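Local coordinates for alginate biosynthesis protein AlgJ (Pseudomonas putida, PDB 4O8V), which probably works with AlgI and AlgF at the inner membrane to add acetyl groups to O-2 and O-3 of mannuronate residues in alginate, at residues 15-19 with 114-119; 42-46 with 94-98; 60-66 with 81-85; 143-147 with 267-271; 248-253 with 272-278. All coordinates share one frame. Where two conformers were deposited one is given. Numbering follows the deposited sequence.

Contact 1: residues 15-19 with 114-119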
# COMPACT_ATOMS: atom_id res chain seq x y z
N ARG A 15 -17.46 -9.00 13.02
CA ARG A 15 -18.11 -8.75 14.32
C ARG A 15 -18.04 -7.28 14.67
O ARG A 15 -17.22 -6.56 14.11
CB ARG A 15 -17.43 -9.54 15.45
CG ARG A 15 -17.48 -11.04 15.30
CD ARG A 15 -17.04 -11.72 16.61
NE ARG A 15 -15.75 -11.18 17.06
CZ ARG A 15 -15.53 -10.65 18.25
NH1 ARG A 15 -16.50 -10.61 19.15
NH2 ARG A 15 -14.33 -10.17 18.55
N ASP A 16 -18.89 -6.84 15.61
CA ASP A 16 -18.81 -5.48 16.16
C ASP A 16 -18.86 -4.40 15.06
O ASP A 16 -18.18 -3.36 15.15
CB ASP A 16 -17.52 -5.30 17.00
CG ASP A 16 -17.60 -5.97 18.37
OD1 ASP A 16 -18.60 -6.68 18.65
OD2 ASP A 16 -16.66 -5.79 19.18
N GLN A 17 -19.69 -4.64 14.05
CA GLN A 17 -19.88 -3.70 12.93
C GLN A 17 -18.56 -3.39 12.18
O GLN A 17 -18.37 -2.29 11.65
CB GLN A 17 -20.54 -2.38 13.43
CG GLN A 17 -21.93 -2.59 14.09
CD GLN A 17 -22.90 -1.40 13.95
OE1 GLN A 17 -22.55 -0.25 14.22
NE2 GLN A 17 -24.14 -1.70 13.55
N TRP A 18 -17.67 -4.38 12.10
CA TRP A 18 -16.49 -4.29 11.22
C TRP A 18 -16.87 -4.78 9.81
O TRP A 18 -17.68 -5.70 9.68
CB TRP A 18 -15.33 -5.13 11.78
CG TRP A 18 -14.52 -4.43 12.83
CD1 TRP A 18 -14.89 -4.12 14.12
CD2 TRP A 18 -13.20 -3.93 12.66
NE1 TRP A 18 -13.87 -3.42 14.75
CE2 TRP A 18 -12.81 -3.32 13.87
CE3 TRP A 18 -12.29 -3.94 11.59
CZ2 TRP A 18 -11.56 -2.71 14.04
CZ3 TRP A 18 -11.05 -3.34 11.77
CH2 TRP A 18 -10.70 -2.74 12.98
N LEU A 19 -16.27 -4.20 8.78
CA LEU A 19 -16.48 -4.60 7.39
C LEU A 19 -15.14 -4.96 6.78
O LEU A 19 -14.16 -4.32 7.09
CB LEU A 19 -17.10 -3.47 6.58
CG LEU A 19 -18.41 -2.92 7.12
CD1 LEU A 19 -18.84 -1.73 6.24
CD2 LEU A 19 -19.45 -4.01 7.11
N GLN A 114 -6.70 1.85 16.77
CA GLN A 114 -6.94 1.20 15.49
C GLN A 114 -5.82 1.54 14.50
O GLN A 114 -5.49 2.71 14.30
CB GLN A 114 -8.29 1.63 14.91
CG GLN A 114 -9.46 0.99 15.67
CD GLN A 114 -10.80 1.34 15.07
OE1 GLN A 114 -11.76 1.58 15.80
NE2 GLN A 114 -10.91 1.30 13.74
N VAL A 115 -5.26 0.50 13.88
CA VAL A 115 -4.27 0.71 12.82
C VAL A 115 -4.93 0.56 11.44
O VAL A 115 -4.35 0.97 10.44
CB VAL A 115 -3.05 -0.25 12.99
CG1 VAL A 115 -2.35 -0.02 14.38
CG2 VAL A 115 -3.42 -1.71 12.81
N PHE A 116 -6.14 0.01 11.40
CA PHE A 116 -7.04 0.12 10.24
C PHE A 116 -8.39 0.66 10.70
O PHE A 116 -8.76 0.50 11.87
CB PHE A 116 -7.31 -1.24 9.55
CG PHE A 116 -6.17 -1.75 8.71
CD1 PHE A 116 -5.09 -2.40 9.30
CD2 PHE A 116 -6.21 -1.64 7.32
CE1 PHE A 116 -4.06 -2.89 8.55
CE2 PHE A 116 -5.18 -2.13 6.55
CZ PHE A 116 -4.09 -2.75 7.16
N LEU A 117 -9.12 1.28 9.78
CA LEU A 117 -10.49 1.74 10.05
C LEU A 117 -11.43 0.55 10.17
O LEU A 117 -11.21 -0.47 9.53
CB LEU A 117 -10.98 2.68 8.94
CG LEU A 117 -10.26 4.03 8.82
CD1 LEU A 117 -10.46 4.58 7.43
CD2 LEU A 117 -10.80 4.99 9.81
N ARG A 118 -12.47 0.67 10.99
CA ARG A 118 -13.46 -0.41 11.15
C ARG A 118 -14.32 -0.68 9.88
O ARG A 118 -14.59 -1.84 9.54
CB ARG A 118 -14.37 -0.10 12.36
CG ARG A 118 -15.52 -1.10 12.60
CD ARG A 118 -16.24 -0.82 13.93
NE ARG A 118 -16.48 0.60 14.14
CZ ARG A 118 -17.46 1.28 13.56
NH1 ARG A 118 -18.32 0.67 12.75
NH2 ARG A 118 -17.59 2.58 13.80
N THR A 119 -14.72 0.38 9.17
CA THR A 119 -15.65 0.24 8.05
C THR A 119 -15.05 0.55 6.69
O THR A 119 -15.77 0.71 5.70
CB THR A 119 -16.87 1.14 8.24
OG1 THR A 119 -16.49 2.51 8.09
CG2 THR A 119 -17.48 0.92 9.65

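Contact 2: residues 42-46 with 94-98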
# COMPACT_ATOMS: atom_id res chain seq x y z
N ILE A 42 6.95 -7.23 -11.04
CA ILE A 42 7.59 -6.53 -9.94
C ILE A 42 9.11 -6.59 -10.04
O ILE A 42 9.80 -5.59 -9.82
CB ILE A 42 7.15 -7.12 -8.57
CG1 ILE A 42 5.69 -6.79 -8.30
CG2 ILE A 42 8.08 -6.64 -7.45
CD1 ILE A 42 5.09 -7.62 -7.15
N ARG A 43 9.63 -7.76 -10.37
CA ARG A 43 11.07 -7.95 -10.53
C ARG A 43 11.61 -7.09 -11.68
O ARG A 43 12.70 -6.51 -11.58
CB ARG A 43 11.38 -9.43 -10.76
CG ARG A 43 12.86 -9.74 -10.83
CD ARG A 43 13.16 -10.72 -11.94
NE ARG A 43 12.53 -12.02 -11.76
CZ ARG A 43 11.80 -12.63 -12.69
NH1 ARG A 43 11.26 -13.82 -12.43
NH2 ARG A 43 11.60 -12.06 -13.87
N GLY A 44 10.85 -7.00 -12.76
CA GLY A 44 11.26 -6.19 -13.90
C GLY A 44 11.28 -4.72 -13.55
O GLY A 44 12.16 -3.96 -13.99
N VAL A 45 10.32 -4.30 -12.75
CA VAL A 45 10.28 -2.93 -12.26
C VAL A 45 11.51 -2.64 -11.40
O VAL A 45 12.17 -1.62 -11.59
CB VAL A 45 8.99 -2.65 -11.47
CG1 VAL A 45 9.15 -1.38 -10.67
CG2 VAL A 45 7.79 -2.58 -12.44
N ARG A 46 11.83 -3.54 -10.47
CA ARG A 46 13.03 -3.41 -9.64
C ARG A 46 14.29 -3.24 -10.49
O ARG A 46 15.14 -2.40 -10.20
CB ARG A 46 13.20 -4.62 -8.73
CG ARG A 46 14.46 -4.62 -7.89
CD ARG A 46 15.37 -5.80 -8.26
NE ARG A 46 16.59 -5.85 -7.46
CZ ARG A 46 17.81 -5.61 -7.93
NH1 ARG A 46 17.98 -5.31 -9.21
NH2 ARG A 46 18.87 -5.67 -7.12
N GLN A 94 13.32 -13.79 -3.09
CA GLN A 94 13.83 -14.61 -4.19
C GLN A 94 14.22 -13.72 -5.39
O GLN A 94 15.22 -13.97 -6.08
CB GLN A 94 12.78 -15.66 -4.58
CG GLN A 94 13.15 -16.64 -5.71
CD GLN A 94 12.15 -17.81 -5.83
OE1 GLN A 94 11.33 -18.04 -4.93
NE2 GLN A 94 12.22 -18.54 -6.94
N ALA A 95 13.44 -12.66 -5.60
CA ALA A 95 13.62 -11.74 -6.72
C ALA A 95 14.61 -10.61 -6.42
O ALA A 95 14.77 -9.70 -7.24
CB ALA A 95 12.27 -11.13 -7.10
N ASN A 96 15.27 -10.67 -5.26
CA ASN A 96 16.16 -9.60 -4.81
C ASN A 96 15.46 -8.25 -4.69
O ASN A 96 16.05 -7.21 -4.98
CB ASN A 96 17.37 -9.47 -5.74
CG ASN A 96 18.05 -10.79 -5.98
OD1 ASN A 96 17.77 -11.47 -6.98
ND2 ASN A 96 18.93 -11.18 -5.06
N VAL A 97 14.19 -8.28 -4.28
CA VAL A 97 13.43 -7.07 -4.03
C VAL A 97 13.40 -6.80 -2.52
O VAL A 97 13.05 -7.68 -1.74
CB VAL A 97 12.00 -7.20 -4.59
CG1 VAL A 97 11.12 -6.04 -4.12
CG2 VAL A 97 12.06 -7.26 -6.12
N PHE A 98 13.80 -5.59 -2.14
CA PHE A 98 13.84 -5.18 -0.73
C PHE A 98 12.45 -4.83 -0.21
O PHE A 98 11.84 -3.85 -0.67
CB PHE A 98 14.79 -3.99 -0.58
CG PHE A 98 15.00 -3.54 0.84
CD1 PHE A 98 15.40 -4.43 1.82
CD2 PHE A 98 14.83 -2.21 1.18
CE1 PHE A 98 15.61 -4.01 3.13
CE2 PHE A 98 15.05 -1.78 2.48
CZ PHE A 98 15.43 -2.68 3.46

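Contact 3: residues 60-66 with 81-85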
# COMPACT_ATOMS: atom_id res chain seq x y z
N ILE A 60 4.85 -3.90 1.28
CA ILE A 60 3.74 -4.86 1.19
C ILE A 60 2.78 -4.60 2.35
O ILE A 60 3.14 -4.82 3.50
CB ILE A 60 4.24 -6.34 1.23
CG1 ILE A 60 5.21 -6.63 0.07
CG2 ILE A 60 3.04 -7.33 1.18
CD1 ILE A 60 5.96 -7.96 0.27
N VAL A 61 1.58 -4.09 2.06
CA VAL A 61 0.62 -3.80 3.14
C VAL A 61 -0.17 -5.06 3.50
O VAL A 61 -0.78 -5.67 2.64
CB VAL A 61 -0.37 -2.70 2.74
CG1 VAL A 61 -1.21 -2.25 3.97
CG2 VAL A 61 0.39 -1.51 2.16
N PRO A 62 -0.13 -5.45 4.77
CA PRO A 62 -0.89 -6.65 5.12
C PRO A 62 -2.40 -6.42 4.99
O PRO A 62 -2.85 -5.27 5.11
CB PRO A 62 -0.50 -6.90 6.58
CG PRO A 62 -0.10 -5.56 7.10
CD PRO A 62 0.57 -4.87 5.92
N ALA A 63 -3.15 -7.49 4.75
CA ALA A 63 -4.60 -7.42 4.63
C ALA A 63 -5.21 -6.99 5.96
O ALA A 63 -4.73 -7.39 7.03
CB ALA A 63 -5.16 -8.75 4.20
N LYS A 64 -6.28 -6.21 5.91
CA LYS A 64 -6.96 -5.83 7.14
C LYS A 64 -7.47 -7.09 7.83
O LYS A 64 -7.43 -7.20 9.07
CB LYS A 64 -8.12 -4.87 6.87
CG LYS A 64 -8.77 -4.35 8.16
CD LYS A 64 -9.72 -3.21 7.90
CE LYS A 64 -11.14 -3.67 7.93
NZ LYS A 64 -12.09 -2.51 7.83
N ALA A 65 -7.92 -8.07 7.04
CA ALA A 65 -8.42 -9.33 7.59
C ALA A 65 -7.35 -10.14 8.31
O ALA A 65 -7.67 -11.00 9.12
CB ALA A 65 -9.04 -10.17 6.49
N ARG A 66 -6.09 -9.90 7.98
CA ARG A 66 -4.97 -10.59 8.64
C ARG A 66 -4.59 -9.88 9.93
O ARG A 66 -4.22 -10.52 10.90
CB ARG A 66 -3.74 -10.65 7.70
CG ARG A 66 -2.54 -11.36 8.31
CD ARG A 66 -1.32 -11.43 7.35
NE ARG A 66 -1.67 -11.86 5.99
CZ ARG A 66 -1.95 -13.11 5.63
NH1 ARG A 66 -1.97 -14.09 6.54
NH2 ARG A 66 -2.23 -13.39 4.36
N HIS A 81 -5.49 -17.04 0.84
CA HIS A 81 -5.13 -15.92 1.68
C HIS A 81 -4.44 -16.31 2.99
O HIS A 81 -3.95 -15.43 3.69
CB HIS A 81 -6.38 -15.08 1.98
CG HIS A 81 -7.05 -14.53 0.76
ND1 HIS A 81 -6.59 -13.41 0.09
CD2 HIS A 81 -8.13 -14.97 0.06
CE1 HIS A 81 -7.37 -13.18 -0.95
NE2 HIS A 81 -8.31 -14.11 -0.99
N ASP A 82 -4.42 -17.60 3.32
CA ASP A 82 -3.83 -18.04 4.59
C ASP A 82 -2.40 -17.54 4.79
O ASP A 82 -2.06 -16.99 5.83
CB ASP A 82 -3.83 -19.56 4.67
CG ASP A 82 -5.20 -20.14 4.98
OD1 ASP A 82 -6.11 -19.37 5.38
OD2 ASP A 82 -5.36 -21.36 4.84
N ASP A 83 -1.55 -17.72 3.79
CA ASP A 83 -0.14 -17.36 3.96
C ASP A 83 0.38 -16.47 2.83
O ASP A 83 1.58 -16.50 2.51
CB ASP A 83 0.71 -18.63 4.06
CG ASP A 83 2.00 -18.40 4.84
OD1 ASP A 83 1.96 -17.66 5.86
OD2 ASP A 83 3.06 -18.96 4.43
N LEU A 84 -0.52 -15.67 2.27
CA LEU A 84 -0.21 -14.83 1.11
C LEU A 84 0.84 -13.76 1.43
O LEU A 84 1.76 -13.53 0.64
CB LEU A 84 -1.49 -14.16 0.59
CG LEU A 84 -1.39 -13.30 -0.67
CD1 LEU A 84 -0.73 -14.06 -1.81
CD2 LEU A 84 -2.81 -12.86 -1.09
N TYR A 85 0.71 -13.12 2.60
CA TYR A 85 1.66 -12.11 3.02
C TYR A 85 3.08 -12.69 3.09
O TYR A 85 4.00 -12.14 2.48
CB TYR A 85 1.24 -11.52 4.38
CG TYR A 85 2.21 -10.52 4.96
CD1 TYR A 85 2.17 -9.18 4.58
CD2 TYR A 85 3.18 -10.91 5.88
CE1 TYR A 85 3.06 -8.25 5.11
CE2 TYR A 85 4.07 -10.00 6.43
CZ TYR A 85 4.01 -8.67 6.02
OH TYR A 85 4.91 -7.79 6.58
O HOH W 1 5.42 -5.69 4.62

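Contact 4: residues 143-147 with 267-271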
# COMPACT_ATOMS: atom_id res chain seq x y z
N SER A 143 21.31 2.54 4.29
CA SER A 143 21.96 3.74 3.77
C SER A 143 21.53 4.08 2.35
O SER A 143 22.37 4.38 1.50
CB SER A 143 23.49 3.58 3.81
OG SER A 143 23.94 3.15 5.09
N LEU A 144 20.22 4.05 2.08
CA LEU A 144 19.73 4.23 0.71
C LEU A 144 19.65 5.70 0.33
O LEU A 144 19.67 6.05 -0.86
CB LEU A 144 18.35 3.58 0.55
CG LEU A 144 18.33 2.08 0.82
CD1 LEU A 144 16.93 1.55 0.54
CD2 LEU A 144 19.36 1.37 -0.03
N LEU A 145 19.58 6.57 1.33
CA LEU A 145 19.48 8.00 1.10
C LEU A 145 20.74 8.72 1.52
O LEU A 145 21.26 8.50 2.61
CB LEU A 145 18.29 8.61 1.85
CG LEU A 145 16.89 8.54 1.22
CD1 LEU A 145 15.89 9.20 2.13
CD2 LEU A 145 16.89 9.22 -0.14
N ASN A 146 21.21 9.61 0.67
CA ASN A 146 22.21 10.59 1.10
C ASN A 146 21.63 11.97 0.83
O ASN A 146 20.56 12.11 0.24
CB ASN A 146 23.56 10.36 0.41
CG ASN A 146 23.51 10.53 -1.11
OD1 ASN A 146 22.66 11.25 -1.65
ND2 ASN A 146 24.45 9.89 -1.80
N GLY A 147 22.33 13.01 1.27
CA GLY A 147 21.79 14.34 1.11
C GLY A 147 21.43 14.89 2.46
O GLY A 147 21.27 14.14 3.42
N PRO A 267 14.83 9.31 -8.92
CA PRO A 267 15.06 9.54 -7.49
C PRO A 267 16.06 8.55 -6.92
O PRO A 267 16.33 7.52 -7.55
CB PRO A 267 13.67 9.34 -6.89
CG PRO A 267 13.02 8.38 -7.80
CD PRO A 267 13.51 8.71 -9.18
N GLN A 268 16.63 8.84 -5.76
CA GLN A 268 17.47 7.85 -5.08
C GLN A 268 16.66 6.62 -4.64
O GLN A 268 17.15 5.49 -4.73
CB GLN A 268 18.16 8.46 -3.87
CG GLN A 268 19.12 9.57 -4.28
CD GLN A 268 19.82 10.20 -3.11
OE1 GLN A 268 19.88 9.62 -2.03
NE2 GLN A 268 20.36 11.39 -3.31
N VAL A 269 15.43 6.84 -4.17
CA VAL A 269 14.59 5.79 -3.62
C VAL A 269 13.17 5.90 -4.16
O VAL A 269 12.60 6.99 -4.21
CB VAL A 269 14.55 5.85 -2.05
CG1 VAL A 269 13.51 4.89 -1.47
CG2 VAL A 269 15.92 5.56 -1.48
N VAL A 270 12.60 4.76 -4.56
CA VAL A 270 11.18 4.69 -4.86
C VAL A 270 10.50 3.78 -3.83
O VAL A 270 10.87 2.61 -3.69
CB VAL A 270 10.91 4.16 -6.27
CG1 VAL A 270 9.40 3.97 -6.50
CG2 VAL A 270 11.51 5.08 -7.32
N VAL A 271 9.54 4.33 -3.11
CA VAL A 271 8.74 3.53 -2.20
C VAL A 271 7.51 3.07 -2.97
O VAL A 271 6.76 3.89 -3.50
CB VAL A 271 8.32 4.32 -0.94
CG1 VAL A 271 7.33 3.50 -0.08
CG2 VAL A 271 9.52 4.71 -0.13

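Contact 5: residues 248-253 with 272-278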
# COMPACT_ATOMS: atom_id res chain seq x y z
N GLY A 248 -5.28 -0.19 -8.81
CA GLY A 248 -4.36 -1.16 -8.24
C GLY A 248 -2.96 -0.59 -8.15
O GLY A 248 -2.74 0.56 -8.50
N PRO A 249 -2.02 -1.39 -7.66
CA PRO A 249 -0.65 -0.95 -7.35
C PRO A 249 0.30 -0.99 -8.55
O PRO A 249 1.32 -0.28 -8.53
CB PRO A 249 -0.21 -1.96 -6.28
CG PRO A 249 -0.96 -3.21 -6.63
CD PRO A 249 -2.32 -2.72 -7.08
N LEU A 250 -0.02 -1.78 -9.58
CA LEU A 250 0.93 -1.97 -10.70
C LEU A 250 0.82 -0.89 -11.78
O LEU A 250 1.84 -0.32 -12.20
CB LEU A 250 0.73 -3.36 -11.34
CG LEU A 250 1.67 -3.61 -12.54
CD1 LEU A 250 3.14 -3.61 -12.09
CD2 LEU A 250 1.31 -4.93 -13.22
N LEU A 251 -0.40 -0.59 -12.23
CA LEU A 251 -0.60 0.40 -13.29
C LEU A 251 0.01 1.77 -12.97
O LEU A 251 0.65 2.39 -13.83
CB LEU A 251 -2.09 0.55 -13.63
CG LEU A 251 -2.58 -0.26 -14.84
CD1 LEU A 251 -2.15 -1.71 -14.74
CD2 LEU A 251 -4.10 -0.18 -14.99
N PRO A 252 -0.16 2.28 -11.73
CA PRO A 252 0.54 3.53 -11.45
C PRO A 252 2.06 3.40 -11.50
O PRO A 252 2.71 4.38 -11.85
CB PRO A 252 0.09 3.89 -10.02
CG PRO A 252 -1.21 3.22 -9.86
CD PRO A 252 -1.06 1.91 -10.62
N MSE A 253 2.62 2.23 -11.16
CA MSE A 253 4.07 2.07 -11.27
C MSE A 253 4.51 2.05 -12.73
O MSE A 253 5.51 2.68 -13.08
CB MSE A 253 4.56 0.80 -10.57
CG MSE A 253 6.04 0.53 -10.78
SE MSE A 253 7.22 1.99 -10.15
CE MSE A 253 7.11 1.49 -8.31
N TRP A 272 7.32 1.76 -3.05
CA TRP A 272 6.22 1.18 -3.83
C TRP A 272 5.25 0.46 -2.88
O TRP A 272 5.56 -0.63 -2.39
CB TRP A 272 6.74 0.20 -4.86
CG TRP A 272 5.71 -0.29 -5.82
CD1 TRP A 272 4.40 0.12 -5.92
CD2 TRP A 272 5.90 -1.29 -6.84
NE1 TRP A 272 3.77 -0.56 -6.94
CE2 TRP A 272 4.66 -1.44 -7.51
CE3 TRP A 272 6.98 -2.07 -7.24
CZ2 TRP A 272 4.48 -2.34 -8.58
CZ3 TRP A 272 6.81 -2.97 -8.30
CH2 TRP A 272 5.57 -3.10 -8.95
N GLU A 273 4.11 1.09 -2.64
CA GLU A 273 3.09 0.54 -1.74
C GLU A 273 2.18 -0.42 -2.52
O GLU A 273 1.59 -0.07 -3.55
CB GLU A 273 2.32 1.68 -1.08
CG GLU A 273 1.02 1.25 -0.42
CD GLU A 273 -0.20 1.53 -1.30
OE1 GLU A 273 -0.33 2.67 -1.81
OE2 GLU A 273 -1.04 0.62 -1.45
N PHE A 274 2.11 -1.66 -2.04
CA PHE A 274 1.53 -2.79 -2.77
C PHE A 274 0.80 -3.68 -1.76
O PHE A 274 1.41 -4.53 -1.12
CB PHE A 274 2.65 -3.57 -3.50
CG PHE A 274 2.17 -4.48 -4.62
CD1 PHE A 274 1.16 -5.41 -4.40
CD2 PHE A 274 2.73 -4.39 -5.91
CE1 PHE A 274 0.73 -6.25 -5.44
CE2 PHE A 274 2.30 -5.21 -6.95
CZ PHE A 274 1.29 -6.14 -6.72
N PRO A 275 -0.51 -3.46 -1.59
CA PRO A 275 -1.25 -4.27 -0.61
C PRO A 275 -1.29 -5.76 -1.01
O PRO A 275 -1.39 -6.07 -2.20
CB PRO A 275 -2.66 -3.65 -0.63
CG PRO A 275 -2.44 -2.23 -1.16
CD PRO A 275 -1.36 -2.44 -2.22
N GLU A 276 -1.21 -6.66 -0.04
CA GLU A 276 -1.02 -8.08 -0.36
C GLU A 276 -2.12 -8.68 -1.25
O GLU A 276 -1.84 -9.50 -2.11
CB GLU A 276 -0.87 -8.91 0.92
CG GLU A 276 -2.12 -9.00 1.78
CD GLU A 276 -2.08 -10.13 2.80
OE1 GLU A 276 -2.38 -11.29 2.45
OE2 GLU A 276 -1.77 -9.86 3.98
N ARG A 277 -3.38 -8.24 -1.07
CA ARG A 277 -4.49 -8.86 -1.78
C ARG A 277 -4.42 -8.69 -3.30
O ARG A 277 -5.12 -9.39 -4.02
CB ARG A 277 -5.83 -8.30 -1.28
CG ARG A 277 -6.16 -6.88 -1.77
CD ARG A 277 -7.44 -6.39 -1.07
NE ARG A 277 -8.02 -5.16 -1.61
CZ ARG A 277 -7.86 -3.97 -1.04
NH1 ARG A 277 -7.10 -3.85 0.04
NH2 ARG A 277 -8.44 -2.89 -1.56
N TYR A 278 -3.60 -7.75 -3.77
CA TYR A 278 -3.48 -7.50 -5.21
C TYR A 278 -2.57 -8.49 -5.92
O TYR A 278 -2.57 -8.55 -7.15
CB TYR A 278 -2.97 -6.08 -5.48
CG TYR A 278 -3.99 -4.99 -5.21
CD1 TYR A 278 -5.04 -4.75 -6.09
CD2 TYR A 278 -3.91 -4.23 -4.05
CE1 TYR A 278 -5.98 -3.76 -5.83
CE2 TYR A 278 -4.84 -3.25 -3.78
CZ TYR A 278 -5.87 -3.01 -4.67
OH TYR A 278 -6.79 -2.02 -4.38
O HOH W 2 -7.41 -0.10 -6.74

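Contact 1: residues 15-19 with 114-119
In this SGNH hydrolase-like fold, the turn between strands 11-13 and 19-21 packs against the loop that runs up to D120 and H122, two of the active-site residues assigned by similarity. Start at Q114: its NE2 bonds to F116 O at 3.0 Å within the loop and lies 4.1 Å from W18 CZ2. The F116 and L117 carbonyls follow beside the indole, with L117 O 3.6 Å from W18 CZ3, while the L117 side chain turns to the active-site side. R118 does most of the work. Its aliphatic part lies across W18, a CH-pi contact with CG 3.4 Å from the five-membered ring centroid; Y71 also stacks with this indole. The guanidinium then reaches Q17 O through NH1 at 3.2 Å and also bonds to A182 O. R118 O accepts a hydrogen bond from L19 N at 3.0 Å, tying backbone to backbone. At T119, whose OG1 bonds to D184, CB packs 4.0 Å from L19 CD1.

Contact 2: residues 42-46 with 94-98
R46, on helix 31-51, buries 59 Å² here, more than any other residue of the two segments, and it does so with both parts of its side chain. CB lies 3.9 Å from V97 CG2, so the base of the arginine is apolar packing; farther out, NE donates a hydrogen bond of 2.9 Å to N96 O. The rest of the guanidinium is held as well, NH1 by Q50 one turn further along the same helix. V97 is the second anchor. Its CG2 meets R46 CB and also I42 CG2 at 4.2 Å, filling the space between two residues one turn apart on the helix, and the valine continues inward onto L56 and L58 of strand 55-61. A95 is the third: its CB rests 4.0 Å from R43 CG, where the two backbones come closest, with the CA atoms of R43 and A95 5.9 Å apart. What presents the N96 carbonyl is the chain reversal at the end of helix 84-94, where N96 takes positive phi (58°). R300, near the C-terminus, bonds to A95 O and N96 OD1 from outside. The turn itself is a Schellman motif, the classic C-terminal helix cap, here docked on the flank of a second helix.

Contact 3: residues 60-66 with 81-85
This is a buried contact of mixed chemistry, in which the end of strand 55-61, an outer strand of the parallel sheet in this SGNH hydrolase-like fold, and the short helix 64-67 that follows meet the start of helix 84-94. Two side chains carry it, R66 and Y85. R66 extends from its helix and puts its guanidinium against the turn before helix 84-94: NH1 donates to D82 O at 3.0 Å and NH2 to H81 O at 2.8 Å. Both carbonyls lie near the guanidinium plane, so one arginine clamps two successive peptide oxygens. A face of the same group is covered by Y85, with R66 NE 3.3 Å from Y85 CB, and the charge is met by E276 in a salt bridge. Y85 fills the space between the guanidinium and the strand. Its CD1 sits 4.0 Å from both I60 CG2 and P62 CB, and the ring edge approaches I60 O, with CE1 3.8 Å away. At the far end of the ring a water bridges Y85 OH (2.9 Å) and I60 O (2.7 Å); D101 and M103 N also bond to the hydroxyl. Around this pair, V61 is hydrogen-bonded to the neighbouring strand 269-275 at F274, I60 runs on to F88 and H89 of helix 84-94, and helix 103-109 closes over P62 and R66 through M103.

Contact 4: residues 143-147 with 267-271
The loop leaving helix 125-141 through a Schellman motif at S143 closes here over the start of strand 269-275, an inner strand of the parallel sheet in this SGNH hydrolase-like fold. Q268, just before the strand, provides the polar link with its terminal amide. OE1 accepts a nearly straight hydrogen bond from N146 N at 3.0 Å, so the backbone donor of the loop is satisfied by a side chain rather than by a backbone carbonyl. NE2 gives a bond to N146 OD1 at 2.8 Å, but with an angle of 126° at the hydrogen it is weak. Meanwhile the Q268 backbone pairs with Q55 of strand 55-61, while its side chain turns to the loop. G147 has a phi of 111°, at which a CB would jam against the N146 carbonyl. Beneath this polar link V269 points toward the loop and meets two consecutive leucines, which also reach V139 of helix 125-141: its CG2 lies 4.0 Å from L145 CD2 and 3.7 Å from L144 CB.

Contact 5: residues 248-253 with 272-278
A single proline ring, P249, is gripped by two aromatic faces from one short piece of chain. Its CG stands 3.5 Å from the F274 ring centroid, almost on the ring normal, and its CD lies 3.6 Å from the centroid of the Y278 ring, so both are CH-pi contacts. CB fills in beside P275, 4.2 Å from P275 CD. The proline buries 108 Å², and its carbonyl is used too: W272 NE1 donates to P249 O at 2.9 Å, fixing the indole edge to the chain leading into helix 250-257. These two segments join that helix to the end of the central parallel sheet of the SGNH hydrolase-like fold, where strand 269-275 passes into a 3-10 turn. One turn along the helix, selenomethionine M253 sits over the indole face with CE 3.5 Å from the five-membered ring centroid, while SE, 5.0 Å from the six-membered ring centroid, makes a Met-aromatic contact. L250 CD1 reaches the indole edge at CZ2, 4.0 Å away. At the other end a water links G248 N, 3.0 Å away, with Y278 OH, 3.1 Å away. The nearest side-chain atoms of Y278 and S218, the nucleophile assigned by similarity, are about 6 Å apart.

Contacts 3 and 5 are the buried pair, reaching the neighbouring strands 55-61 and 269-275; E276 of contact 5 joins them by salt-bridging R66 and accepting from A63 N. Contacts 4 and 5 use opposite ends of strand 269-275: a polar amide link over apolar packing at the surface, proline and aromatic faces inside. Contact 2, partly buried, presses I42 and V45 onto W272 and F274 of contact 5, and its F98 touches L144 of contact 4. Contact 1, also partly buried, lies across the chain's centre from contacts 2 and 4, but K64 of contact 3 bonds to its L117 carbonyl. Arginine-to-carbonyl bonds recur in contacts 1, 2 and 3.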